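Long-range contacts in homoserine kinase (Listeria monocytogenes, PDB 3HUL), which probably catalyses the ATP-dependent phosphorylation of L-homoserine to O-phospho-L-homoserine, a step on the route from aspartate to threonine: residues C155-F160 with V251-R257; V7-N13 with D125-A130; L23-Y28 with L277-E282; N134-G138 with I195-L199. One frame throughout, in Å; residues are numbered along the deposited sequence.

Contact 1. Residues C155-F160 with V251-R257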
loop_
_atom_site.group_PDB
_atom_site.type_symbol
_atom_site.label_atom_id
_atom_site.label_comp_id
_atom_site.label_asym_id
_atom_site.label_seq_id
_atom_site.Cartn_x
_atom_site.Cartn_y
_atom_site.Cartn_z
ATOM N N CYS A 155 -7.328 14.421 -2.481
ATOM C CA CYS A 155 -8.491 14.939 -1.759
ATOM C C CYS A 155 -8.268 16.363 -1.271
ATOM O O CYS A 155 -7.245 16.648 -0.626
ATOM C CB CYS A 155 -8.818 14.058 -0.552
ATOM S SG CYS A 155 -10.395 14.409 0.277
ATOM N N ALA A 156 -9.218 17.247 -1.586
ATOM C CA ALA A 156 -9.313 18.531 -0.925
ATOM C C ALA A 156 -10.562 18.598 -0.035
ATOM O O ALA A 156 -11.486 17.804 -0.171
ATOM C CB ALA A 156 -9.305 19.669 -1.933
ATOM N N LEU A 157 -10.565 19.514 0.912
ATOM C CA LEU A 157 -11.724 19.626 1.789
ATOM C C LEU A 157 -12.345 21.024 1.752
ATOM O O LEU A 157 -11.641 22.037 1.761
ATOM C CB LEU A 157 -11.357 19.251 3.216
ATOM C CG LEU A 157 -11.007 17.775 3.445
ATOM C CD1 LEU A 157 -9.493 17.560 3.223
ATOM C CD2 LEU A 157 -11.417 17.389 4.833
ATOM N N ILE A 158 -13.667 21.072 1.690
ATOM C CA ILE A 158 -14.351 22.340 1.826
ATOM C C ILE A 158 -15.041 22.361 3.175
ATOM O O ILE A 158 -15.907 21.541 3.453
ATOM C CB ILE A 158 -15.359 22.592 0.679
ATOM C CG1 ILE A 158 -14.623 22.965 -0.611
ATOM C CG2 ILE A 158 -16.308 23.702 1.050
ATOM C CD1 ILE A 158 -14.249 21.783 -1.467
ATOM N N ALA A 159 -14.637 23.309 4.007
ATOM C CA ALA A 159 -15.132 23.402 5.370
ATOM C C ALA A 159 -16.185 24.504 5.484
ATOM O O ALA A 159 -15.922 25.669 5.145
ATOM C CB ALA A 159 -13.980 23.691 6.311
ATOM N N PHE A 160 -17.366 24.136 5.960
ATOM C CA PHE A 160 -18.332 25.131 6.402
ATOM C C PHE A 160 -18.068 25.390 7.866
ATOM O O PHE A 160 -18.424 24.574 8.722
ATOM C CB PHE A 160 -19.750 24.611 6.279
ATOM C CG PHE A 160 -20.272 24.559 4.888
ATOM C CD1 PHE A 160 -21.108 25.557 4.418
ATOM C CD2 PHE A 160 -19.971 23.473 4.051
ATOM C CE1 PHE A 160 -21.638 25.496 3.137
ATOM C CE2 PHE A 160 -20.486 23.403 2.773
ATOM C CZ PHE A 160 -21.318 24.421 2.307
ATOM N N VAL A 251 -18.906 21.370 9.047
ATOM C CA VAL A 251 -19.220 20.332 8.085
ATOM C C VAL A 251 -18.075 20.349 7.072
ATOM O O VAL A 251 -17.627 21.426 6.626
ATOM C CB VAL A 251 -20.577 20.575 7.381
ATOM C CG1 VAL A 251 -20.824 19.556 6.256
ATOM C CG2 VAL A 251 -21.750 20.517 8.380
ATOM N N LEU A 252 -17.557 19.158 6.770
ATOM C CA LEU A 252 -16.544 19.005 5.739
ATOM C C LEU A 252 -17.088 18.293 4.517
ATOM O O LEU A 252 -17.822 17.306 4.627
ATOM C CB LEU A 252 -15.303 18.265 6.265
ATOM C CG LEU A 252 -14.515 18.930 7.385
ATOM C CD1 LEU A 252 -13.587 17.910 8.042
ATOM C CD2 LEU A 252 -13.717 20.162 6.914
ATOM N N VAL A 253 -16.713 18.811 3.349
ATOM C CA VAL A 253 -17.038 18.195 2.094
ATOM C C VAL A 253 -15.725 17.618 1.588
ATOM O O VAL A 253 -14.727 18.312 1.504
ATOM C CB VAL A 253 -17.598 19.232 1.073
ATOM C CG1 VAL A 253 -17.751 18.632 -0.347
ATOM C CG2 VAL A 253 -18.944 19.845 1.568
ATOM N N PHE A 254 -15.727 16.338 1.255
ATOM C CA PHE A 254 -14.511 15.706 0.725
ATOM C C PHE A 254 -14.651 15.624 -0.803
ATOM O O PHE A 254 -15.664 15.156 -1.292
ATOM C CB PHE A 254 -14.313 14.304 1.349
ATOM C CG PHE A 254 -14.033 14.321 2.859
ATOM C CD1 PHE A 254 -12.739 14.101 3.347
ATOM C CD2 PHE A 254 -15.062 14.539 3.773
ATOM C CE1 PHE A 254 -12.468 14.133 4.742
ATOM C CE2 PHE A 254 -14.825 14.558 5.165
ATOM C CZ PHE A 254 -13.507 14.357 5.654
ATOM N N ALA A 255 -13.641 16.056 -1.547
ATOM C CA ALA A 255 -13.764 16.148 -3.018
ATOM C C ALA A 255 -12.453 15.960 -3.742
ATOM O O ALA A 255 -11.411 16.299 -3.213
ATOM C CB ALA A 255 -14.347 17.535 -3.402
ATOM N N PRO A 256 -12.502 15.442 -4.978
ATOM C CA PRO A 256 -11.305 15.397 -5.813
ATOM C C PRO A 256 -10.638 16.779 -5.815
ATOM O O PRO A 256 -11.339 17.830 -5.794
ATOM C CB PRO A 256 -11.858 15.106 -7.199
ATOM C CG PRO A 256 -13.120 14.374 -6.955
ATOM C CD PRO A 256 -13.688 14.926 -5.683
ATOM N N ARG A 257 -9.310 16.795 -5.832
ATOM C CA ARG A 257 -8.600 18.064 -5.823
ATOM C C ARG A 257 -8.906 18.991 -6.986
ATOM O O ARG A 257 -8.907 20.201 -6.803
ATOM C CB ARG A 257 -7.093 17.892 -5.726
ATOM C CG ARG A 257 -6.555 18.443 -4.425
ATOM C CD ARG A 257 -5.180 19.036 -4.603
ATOM N NE ARG A 257 -4.188 18.160 -3.996
ATOM C CZ ARG A 257 -2.962 18.543 -3.648
ATOM N NH1 ARG A 257 -2.568 19.791 -3.862
ATOM N NH2 ARG A 257 -2.132 17.667 -3.082
#

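Contact 2. Residues V7-N13 with D125-A130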
loop_
_atom_site.group_PDB
_atom_site.type_symbol
_atom_site.label_atom_id
_atom_site.label_comp_id
_atom_site.label_asym_id
_atom_site.label_seq_id
_atom_site.Cartn_x
_atom_site.Cartn_y
_atom_site.Cartn_z
ATOM N N VAL A 7 1.403 23.545 14.952
ATOM C CA VAL A 7 0.601 22.324 15.109
ATOM C C VAL A 7 -0.635 22.471 14.254
ATOM O O VAL A 7 -1.296 23.510 14.326
ATOM C CB VAL A 7 0.139 22.100 16.573
ATOM C CG1 VAL A 7 -0.604 20.771 16.706
ATOM C CG2 VAL A 7 1.340 22.177 17.570
ATOM N N PRO A 8 -0.958 21.433 13.441
ATOM C CA PRO A 8 -2.105 21.526 12.559
ATOM C C PRO A 8 -3.471 21.153 13.180
ATOM O O PRO A 8 -3.546 20.407 14.171
ATOM C CB PRO A 8 -1.757 20.540 11.439
ATOM C CG PRO A 8 -0.973 19.474 12.097
ATOM C CD PRO A 8 -0.217 20.169 13.242
ATOM N N ALA A 9 -4.530 21.698 12.575
ATOM C CA ALA A 9 -5.894 21.300 12.813
ATOM C C ALA A 9 -6.089 19.854 12.370
ATOM O O ALA A 9 -5.327 19.340 11.540
ATOM C CB ALA A 9 -6.819 22.201 12.034
ATOM N N THR A 10 -7.107 19.209 12.922
ATOM C CA THR A 10 -7.422 17.808 12.627
ATOM C C THR A 10 -8.916 17.613 12.672
ATOM O O THR A 10 -9.623 18.268 13.451
ATOM C CB THR A 10 -6.819 16.834 13.692
ATOM O OG1 THR A 10 -7.175 17.306 14.991
ATOM C CG2 THR A 10 -5.302 16.748 13.596
ATOM N N THR A 11 -9.407 16.703 11.840
ATOM C CA THR A 11 -10.806 16.301 11.894
ATOM C C THR A 11 -10.836 14.844 12.277
ATOM O O THR A 11 -10.206 14.011 11.625
ATOM C CB THR A 11 -11.562 16.521 10.558
ATOM O OG1 THR A 11 -12.910 16.073 10.710
ATOM C CG2 THR A 11 -10.930 15.764 9.387
ATOM N N ALA A 12 -11.553 14.550 13.353
ATOM C CA ALA A 12 -11.546 13.228 13.935
ATOM C C ALA A 12 -12.900 12.562 13.714
ATOM O O ALA A 12 -13.819 13.189 13.196
ATOM C CB ALA A 12 -11.220 13.327 15.418
ATOM N N ASN A 13 -13.005 11.289 14.095
ATOM C CA ASN A 13 -14.273 10.578 14.049
ATOM C C ASN A 13 -14.713 10.484 12.587
ATOM O O ASN A 13 -15.890 10.666 12.266
ATOM C CB ASN A 13 -15.316 11.300 14.946
ATOM C CG ASN A 13 -16.633 10.527 15.085
ATOM O OD1 ASN A 13 -17.706 11.122 15.288
ATOM N ND2 ASN A 13 -16.563 9.207 14.974
ATOM N N ASP A 125 -7.765 10.398 18.267
ATOM C CA ASP A 125 -8.019 10.654 16.842
ATOM C C ASP A 125 -7.906 12.101 16.351
ATOM O O ASP A 125 -7.882 12.336 15.138
ATOM C CB ASP A 125 -9.278 9.929 16.330
ATOM C CG ASP A 125 -10.542 10.224 17.160
ATOM O OD1 ASP A 125 -10.470 10.395 18.399
ATOM O OD2 ASP A 125 -11.633 10.252 16.551
ATOM N N ASN A 126 -7.831 13.066 17.270
ATOM C CA ASN A 126 -7.290 14.377 16.912
ATOM C C ASN A 126 -5.782 14.409 17.091
ATOM O O ASN A 126 -5.075 14.802 16.160
ATOM C CB ASN A 126 -7.928 15.529 17.686
ATOM C CG ASN A 126 -9.397 15.711 17.355
ATOM O OD1 ASN A 126 -10.250 15.251 18.110
ATOM N ND2 ASN A 126 -9.703 16.376 16.220
ATOM N N VAL A 127 -5.305 13.990 18.275
ATOM C CA VAL A 127 -3.904 14.174 18.669
ATOM C C VAL A 127 -2.864 13.369 17.881
ATOM O O VAL A 127 -1.765 13.856 17.633
ATOM C CB VAL A 127 -3.669 14.015 20.224
ATOM C CG1 VAL A 127 -4.421 15.112 21.010
ATOM C CG2 VAL A 127 -4.018 12.612 20.735
ATOM N N ALA A 128 -3.192 12.148 17.478
ATOM C CA ALA A 128 -2.225 11.365 16.723
ATOM C C ALA A 128 -1.938 12.040 15.352
ATOM O O ALA A 128 -0.783 12.299 15.033
ATOM C CB ALA A 128 -2.694 9.894 16.568
ATOM N N PRO A 129 -2.986 12.368 14.563
ATOM C CA PRO A 129 -2.678 13.112 13.325
ATOM C C PRO A 129 -2.071 14.518 13.576
ATOM O O PRO A 129 -1.299 14.994 12.744
ATOM C CB PRO A 129 -4.031 13.190 12.582
ATOM C CG PRO A 129 -5.058 12.761 13.530
ATOM C CD PRO A 129 -4.417 12.017 14.672
ATOM N N ALA A 130 -2.382 15.166 14.708
ATOM C CA ALA A 130 -1.738 16.448 15.024
ATOM C C ALA A 130 -0.229 16.267 15.199
ATOM O O ALA A 130 0.556 17.099 14.762
ATOM C CB ALA A 130 -2.368 17.112 16.274
HETATM O O HOH W 1 -12.413 16.781 15.070
#

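Contact 3. Residues L23-Y28 with L277-E282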
loop_
_atom_site.group_PDB
_atom_site.type_symbol
_atom_site.label_atom_id
_atom_site.label_comp_id
_atom_site.label_asym_id
_atom_site.label_seq_id
_atom_site.Cartn_x
_atom_site.Cartn_y
_atom_site.Cartn_z
ATOM N N LEU A 23 -7.494 13.054 10.704
ATOM C CA LEU A 23 -6.821 13.570 9.520
ATOM C C LEU A 23 -6.385 14.997 9.812
ATOM O O LEU A 23 -7.209 15.802 10.268
ATOM C CB LEU A 23 -7.791 13.506 8.309
ATOM C CG LEU A 23 -7.395 13.983 6.897
ATOM C CD1 LEU A 23 -6.248 13.139 6.323
ATOM C CD2 LEU A 23 -8.586 13.875 5.973
ATOM N N ALA A 24 -5.102 15.289 9.587
ATOM C CA ALA A 24 -4.547 16.622 9.811
ATOM C C ALA A 24 -4.898 17.513 8.636
ATOM O O ALA A 24 -4.946 17.045 7.506
ATOM C CB ALA A 24 -3.002 16.579 10.034
ATOM N N LEU A 25 -5.124 18.792 8.918
ATOM C CA LEU A 25 -5.604 19.769 7.927
ATOM C C LEU A 25 -4.761 21.054 7.924
ATOM O O LEU A 25 -4.084 21.349 8.906
ATOM C CB LEU A 25 -7.068 20.123 8.213
ATOM C CG LEU A 25 -8.077 18.983 8.167
ATOM C CD1 LEU A 25 -9.456 19.546 8.491
ATOM C CD2 LEU A 25 -8.052 18.355 6.778
ATOM N N THR A 26 -4.807 21.802 6.818
ATOM C CA THR A 26 -3.972 22.995 6.645
ATOM C C THR A 26 -4.548 24.237 7.361
ATOM O O THR A 26 -4.841 25.245 6.725
ATOM C CB THR A 26 -3.730 23.299 5.131
ATOM O OG1 THR A 26 -4.977 23.272 4.451
ATOM C CG2 THR A 26 -2.784 22.243 4.472
ATOM N N LEU A 27 -4.763 24.134 8.674
ATOM C CA LEU A 27 -4.991 25.305 9.526
ATOM C C LEU A 27 -4.062 25.076 10.696
ATOM O O LEU A 27 -3.792 23.918 11.031
ATOM C CB LEU A 27 -6.434 25.406 10.002
ATOM C CG LEU A 27 -7.525 25.781 9.003
ATOM C CD1 LEU A 27 -8.890 25.598 9.685
ATOM C CD2 LEU A 27 -7.369 27.231 8.431
ATOM N N TYR A 28 -3.551 26.153 11.279
ATOM C CA TYR A 28 -2.433 26.047 12.228
ATOM C C TYR A 28 -2.572 26.837 13.504
ATOM O O TYR A 28 -3.167 27.906 13.529
ATOM C CB TYR A 28 -1.092 26.392 11.569
ATOM C CG TYR A 28 -0.889 25.661 10.268
ATOM C CD1 TYR A 28 -0.499 24.316 10.256
ATOM C CD2 TYR A 28 -1.131 26.297 9.055
ATOM C CE1 TYR A 28 -0.329 23.644 9.079
ATOM C CE2 TYR A 28 -0.971 25.633 7.867
ATOM C CZ TYR A 28 -0.567 24.301 7.888
ATOM O OH TYR A 28 -0.406 23.627 6.712
ATOM N N LEU A 277 -14.376 27.551 3.586
ATOM C CA LEU A 277 -12.921 27.586 3.487
ATOM C C LEU A 277 -12.386 26.371 2.750
ATOM O O LEU A 277 -12.957 25.302 2.825
ATOM C CB LEU A 277 -12.287 27.672 4.878
ATOM C CG LEU A 277 -11.831 29.051 5.370
ATOM C CD1 LEU A 277 -12.975 30.072 5.466
ATOM C CD2 LEU A 277 -11.127 28.918 6.736
ATOM N N LEU A 278 -11.294 26.556 2.030
ATOM C CA LEU A 278 -10.657 25.459 1.318
ATOM C C LEU A 278 -9.466 24.964 2.136
ATOM O O LEU A 278 -8.562 25.725 2.497
ATOM C CB LEU A 278 -10.246 25.888 -0.098
ATOM C CG LEU A 278 -9.703 24.897 -1.136
ATOM C CD1 LEU A 278 -10.459 23.588 -1.175
ATOM C CD2 LEU A 278 -9.745 25.543 -2.519
ATOM N N LEU A 279 -9.498 23.682 2.473
ATOM C CA LEU A 279 -8.403 23.090 3.245
ATOM C C LEU A 279 -7.785 21.946 2.474
ATOM O O LEU A 279 -8.464 21.303 1.705
ATOM C CB LEU A 279 -8.934 22.580 4.579
ATOM C CG LEU A 279 -9.938 23.446 5.336
ATOM C CD1 LEU A 279 -10.464 22.665 6.507
ATOM C CD2 LEU A 279 -9.334 24.781 5.807
ATOM N N ASP A 280 -6.499 21.691 2.708
ATOM C CA ASP A 280 -5.860 20.505 2.211
ATOM C C ASP A 280 -5.512 19.548 3.359
ATOM O O ASP A 280 -5.506 19.945 4.532
ATOM C CB ASP A 280 -4.605 20.871 1.409
ATOM C CG ASP A 280 -4.935 21.529 0.061
ATOM O OD1 ASP A 280 -5.648 20.931 -0.766
ATOM O OD2 ASP A 280 -4.473 22.650 -0.173
ATOM N N VAL A 281 -5.210 18.295 3.004
ATOM C CA VAL A 281 -4.576 17.342 3.923
ATOM C C VAL A 281 -3.196 17.880 4.256
ATOM O O VAL A 281 -2.453 18.257 3.361
ATOM C CB VAL A 281 -4.480 15.910 3.305
ATOM C CG1 VAL A 281 -3.663 14.965 4.175
ATOM C CG2 VAL A 281 -5.912 15.317 3.031
ATOM N N GLU A 282 -2.866 17.952 5.543
ATOM C CA GLU A 282 -1.529 18.367 5.964
ATOM C C GLU A 282 -0.693 17.114 6.295
ATOM O O GLU A 282 -1.024 16.344 7.205
ATOM C CB GLU A 282 -1.609 19.371 7.144
ATOM C CG GLU A 282 -0.275 19.700 7.835
ATOM C CD GLU A 282 0.794 20.205 6.865
ATOM O OE1 GLU A 282 0.644 21.323 6.323
ATOM O OE2 GLU A 282 1.796 19.489 6.649
HETATM O O HOH W 2 -5.829 25.806 3.429
#

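Contact 4. Residues N134-G138 with I195-L199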
loop_
_atom_site.group_PDB
_atom_site.type_symbol
_atom_site.label_atom_id
_atom_site.label_comp_id
_atom_site.label_asym_id
_atom_site.label_seq_id
_atom_site.Cartn_x
_atom_site.Cartn_y
_atom_site.Cartn_z
ATOM N N ASN A 134 -1.014 13.833 8.338
ATOM C CA ASN A 134 -1.788 13.028 7.427
ATOM C C ASN A 134 -2.955 12.290 8.092
ATOM O O ASN A 134 -3.645 12.848 8.940
ATOM C CB ASN A 134 -0.851 12.080 6.655
ATOM C CG ASN A 134 -1.165 12.057 5.197
ATOM O OD1 ASN A 134 -2.323 11.870 4.812
ATOM N ND2 ASN A 134 -0.151 12.272 4.368
ATOM N N TRP A 135 -3.152 11.033 7.718
ATOM C CA TRP A 135 -4.320 10.249 8.150
ATOM C C TRP A 135 -3.826 9.173 9.111
ATOM O O TRP A 135 -2.889 8.419 8.783
ATOM C CB TRP A 135 -5.069 9.681 6.930
ATOM C CG TRP A 135 -6.099 8.631 7.234
ATOM C CD1 TRP A 135 -7.008 8.632 8.253
ATOM C CD2 TRP A 135 -6.320 7.420 6.504
ATOM N NE1 TRP A 135 -7.773 7.497 8.208
ATOM C CE2 TRP A 135 -7.370 6.731 7.146
ATOM C CE3 TRP A 135 -5.755 6.869 5.346
ATOM C CZ2 TRP A 135 -7.875 5.504 6.673
ATOM C CZ3 TRP A 135 -6.230 5.636 4.886
ATOM C CH2 TRP A 135 -7.280 4.962 5.562
ATOM N N VAL A 136 -4.404 9.154 10.314
ATOM C CA VAL A 136 -4.040 8.150 11.325
ATOM C C VAL A 136 -5.236 7.302 11.700
ATOM O O VAL A 136 -6.310 7.839 11.979
ATOM C CB VAL A 136 -3.435 8.773 12.605
ATOM C CG1 VAL A 136 -2.882 7.631 13.588
ATOM C CG2 VAL A 136 -2.328 9.710 12.224
ATOM N N VAL A 137 -5.052 5.984 11.644
ATOM C CA VAL A 137 -6.020 5.038 12.188
ATOM C C VAL A 137 -5.472 4.584 13.538
ATOM O O VAL A 137 -4.345 4.074 13.628
ATOM C CB VAL A 137 -6.231 3.815 11.261
ATOM C CG1 VAL A 137 -7.157 2.752 11.913
ATOM C CG2 VAL A 137 -6.739 4.240 9.913
ATOM N N GLY A 138 -6.273 4.754 14.583
ATOM C CA GLY A 138 -5.792 4.588 15.944
ATOM C C GLY A 138 -6.702 3.777 16.821
ATOM O O GLY A 138 -7.890 3.582 16.527
ATOM N N ILE A 195 -11.814 2.217 5.518
ATOM C CA ILE A 195 -10.350 2.161 5.522
ATOM C C ILE A 195 -9.813 1.355 4.317
ATOM O O ILE A 195 -8.945 1.808 3.586
ATOM C CB ILE A 195 -9.802 1.561 6.857
ATOM C CG1 ILE A 195 -10.087 2.490 8.044
ATOM C CG2 ILE A 195 -8.339 1.262 6.752
ATOM C CD1 ILE A 195 -10.149 1.749 9.406
ATOM N N ALA A 196 -10.349 0.164 4.096
ATOM C CA ALA A 196 -9.910 -0.645 2.963
ATOM C C ALA A 196 -10.120 0.073 1.607
ATOM O O ALA A 196 -9.294 -0.035 0.700
ATOM C CB ALA A 196 -10.626 -1.972 2.966
ATOM N N ALA A 197 -11.212 0.816 1.477
ATOM C CA ALA A 197 -11.526 1.481 0.205
ATOM C C ALA A 197 -10.597 2.633 -0.070
ATOM O O ALA A 197 -10.223 2.876 -1.235
ATOM C CB ALA A 197 -13.036 1.939 0.162
ATOM N N ILE A 198 -10.221 3.351 0.992
ATOM C CA ILE A 198 -9.331 4.477 0.857
ATOM C C ILE A 198 -8.045 3.976 0.281
ATOM O O ILE A 198 -7.456 4.631 -0.598
ATOM C CB ILE A 198 -9.085 5.261 2.196
ATOM C CG1 ILE A 198 -10.363 6.001 2.612
ATOM C CG2 ILE A 198 -7.965 6.312 1.973
ATOM C CD1 ILE A 198 -10.444 6.441 4.071
ATOM N N LEU A 199 -7.625 2.788 0.731
ATOM C CA LEU A 199 -6.351 2.220 0.275
ATOM C C LEU A 199 -6.399 1.590 -1.142
ATOM O O LEU A 199 -5.348 1.272 -1.706
ATOM C CB LEU A 199 -5.708 1.324 1.379
ATOM C CG LEU A 199 -5.197 2.257 2.527
ATOM C CD1 LEU A 199 -5.412 1.730 3.919
ATOM C CD2 LEU A 199 -3.707 2.553 2.316
#

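Contact 1. Residues C155-F160 with V251-R257
Start at L157, whose CD2 sits over the face of the F254 ring, 3.9 Å from its centroid in a CH-pi contact, and also touches L252 CD1 at 3.9 Å. A159 adds CB against L252 CD2 at 3.6 Å, so these four residues make up one face of the strand pair. On the other face I158 CB meets V253 CB at 4.1 Å, and F160 leans its ring edge on V253 CG2 (CE2 to CG2, 4.1 Å). At the far end C155 SG lies 5.2 Å from the F254 centroid, a sulfur-aromatic contact at the ring edge. Six backbone hydrogen bonds hold the antiparallel register, two each at A156-A255, I158-V253 and F160-V251; the shortest include V253 N to I158 O at 2.8 Å. These are the two central strands of the four-stranded sheet: strand 241-244 flanks 251-255, strand 275-280 flanks 156-161, and helices 227-235 and 260-268 cover the face bearing I158 and V253.

Contact 2. Residues V7-N13 with D125-A130
D125 comes first, in the loop between helix 110-121 and helix 127-132. Its OD2 accepts a weak hydrogen bond from N13 N (3.0 Å), N13 having a left-handed backbone conformation, and it lies 3.3 Å from A12 CB. The two carboxylate oxygens thus have different partners, H123 for OD1 and, weakly, N13 N for OD2.

N126 does the most polar work. Its ND2 donates to T10 OG1 at 3.0 Å and to a water 3.0 Å away, and that same water accepts from A12 N at 2.9 Å; one amide group thereby reaches two positions on the strand. The backbone of N126 is used too: its O receives A130 N at 3.1 Å, an i to i+4 bond.

V127 and A128 face away, and the contact resumes at P129, whose CB packs on T10 CG2 at 3.9 Å. A130 finishes it, with CB 4.1 Å from V7 CG1 and O 3.5 Å from P8 CD.

What results is the N-terminal part of helix 127-132, with the residues before it, lying against a strand of the GHMP-kinase N-terminal domain, beside the predicted ATP-binding loop: T10 bonds to L86 through the backbone, and the side chains of T10 and N126 both touch S90.

Contact 3. Residues L23-Y28 with L277-E282
L23 opens with an apolar touch, CD1 to V281 CG1 at 3.8 Å. A24 brings in the backbone: its O accepts E282 N at 3.0 Å, an almost straight bond. L25 forms the one beta bridge here, with V281, while its CA lies 3.4 Å from D280 O in a CA-H...O contact and its CD1 packs on L279 CD1 at 3.8 Å.

T26 is the corner. It is the centre of an inverse gamma turn, where L27 N makes a weak bond back to L25 O (2.9 Å), and the chain passes from strand 21-25 to strand 27-36. D280 meets it twice: T26 N donates to D280 O (3.0 Å), and D280 N donates to T26 OG1 (2.8 Å). A water 2.9 Å from that hydroxyl oxygen donates to L278 O. Beyond the corner L27 CG rests on L279 CD2 at 3.8 Å, and Y28 OH gives a short hydrogen bond to E282 OE1 (2.6 Å). R6 makes a cation-pi contact with the Y28 ring, and S284 N serves E282 OE2.

So the edge of the four-stranded sheet is pinned to the larger sheet by direct hydrogen bonds that all, save Y28 OH to E282 OE1, involve a main-chain atom. The T26 hydroxyl stands in for a backbone acceptor where the turn interrupts strand pairing, and the E282 carboxylate has a donor for each oxygen.

Contact 4. Residues N134-G138 with I195-L199
In this GHMP-kinase fold a helix of the C-terminal half, 181-198, packs its C-terminal part against strand 135-141 of the large mixed sheet, and the meeting is wholly apolar. The aromatic contact comes first: W135 points toward the helix and I198 CD1 lies over its six-membered ring, 4.1 Å from the centroid, a CH-pi interaction. F152 adds an edge-to-face contact to the same indole.

Aliphatic packing fills in round it. I195 CG1 sits near the ring plane, 4.0 Å from W135 CZ2, and L199 CD1 approaches W135 CH2 at 4.1 Å. Two residues along the strand, on the same side, V137 CG1 meets I195 CD1 at 4.0 Å.

No hydrogen bond crosses between the segments, but a third subunit of the tetrameric assembly reaches both: N192 of that subunit packs on V137 and I195, its H150 bonds to A196 O, and its L199 meets L199 here. The tightest approach of strand and helix is W135 CZ3 to I198 CG2, 3.5 Å.

From the N terminus, strand 3-12 starts contact 2 at V7-N13, and the chain opens contact 3 at L23-Y28 before contact 2 closes at D125-A130, so these two cross. Just past helix 127-132, N134-G138 opens contact 4; C155-F160 then opens contact 1. Contact 4 closes at I195-L199 and contact 1 at V251-R257, a second crossing. Both nest within contact 3, which closes last, at L277-E282. The segments also join directly: A9 pairs with L25 and L27, N134 with A24 and E282, and L157 with L279. Contacts 2 and 4 dress the large mixed sheet, contact 1 builds the four-stranded one, and contact 3 couples the two.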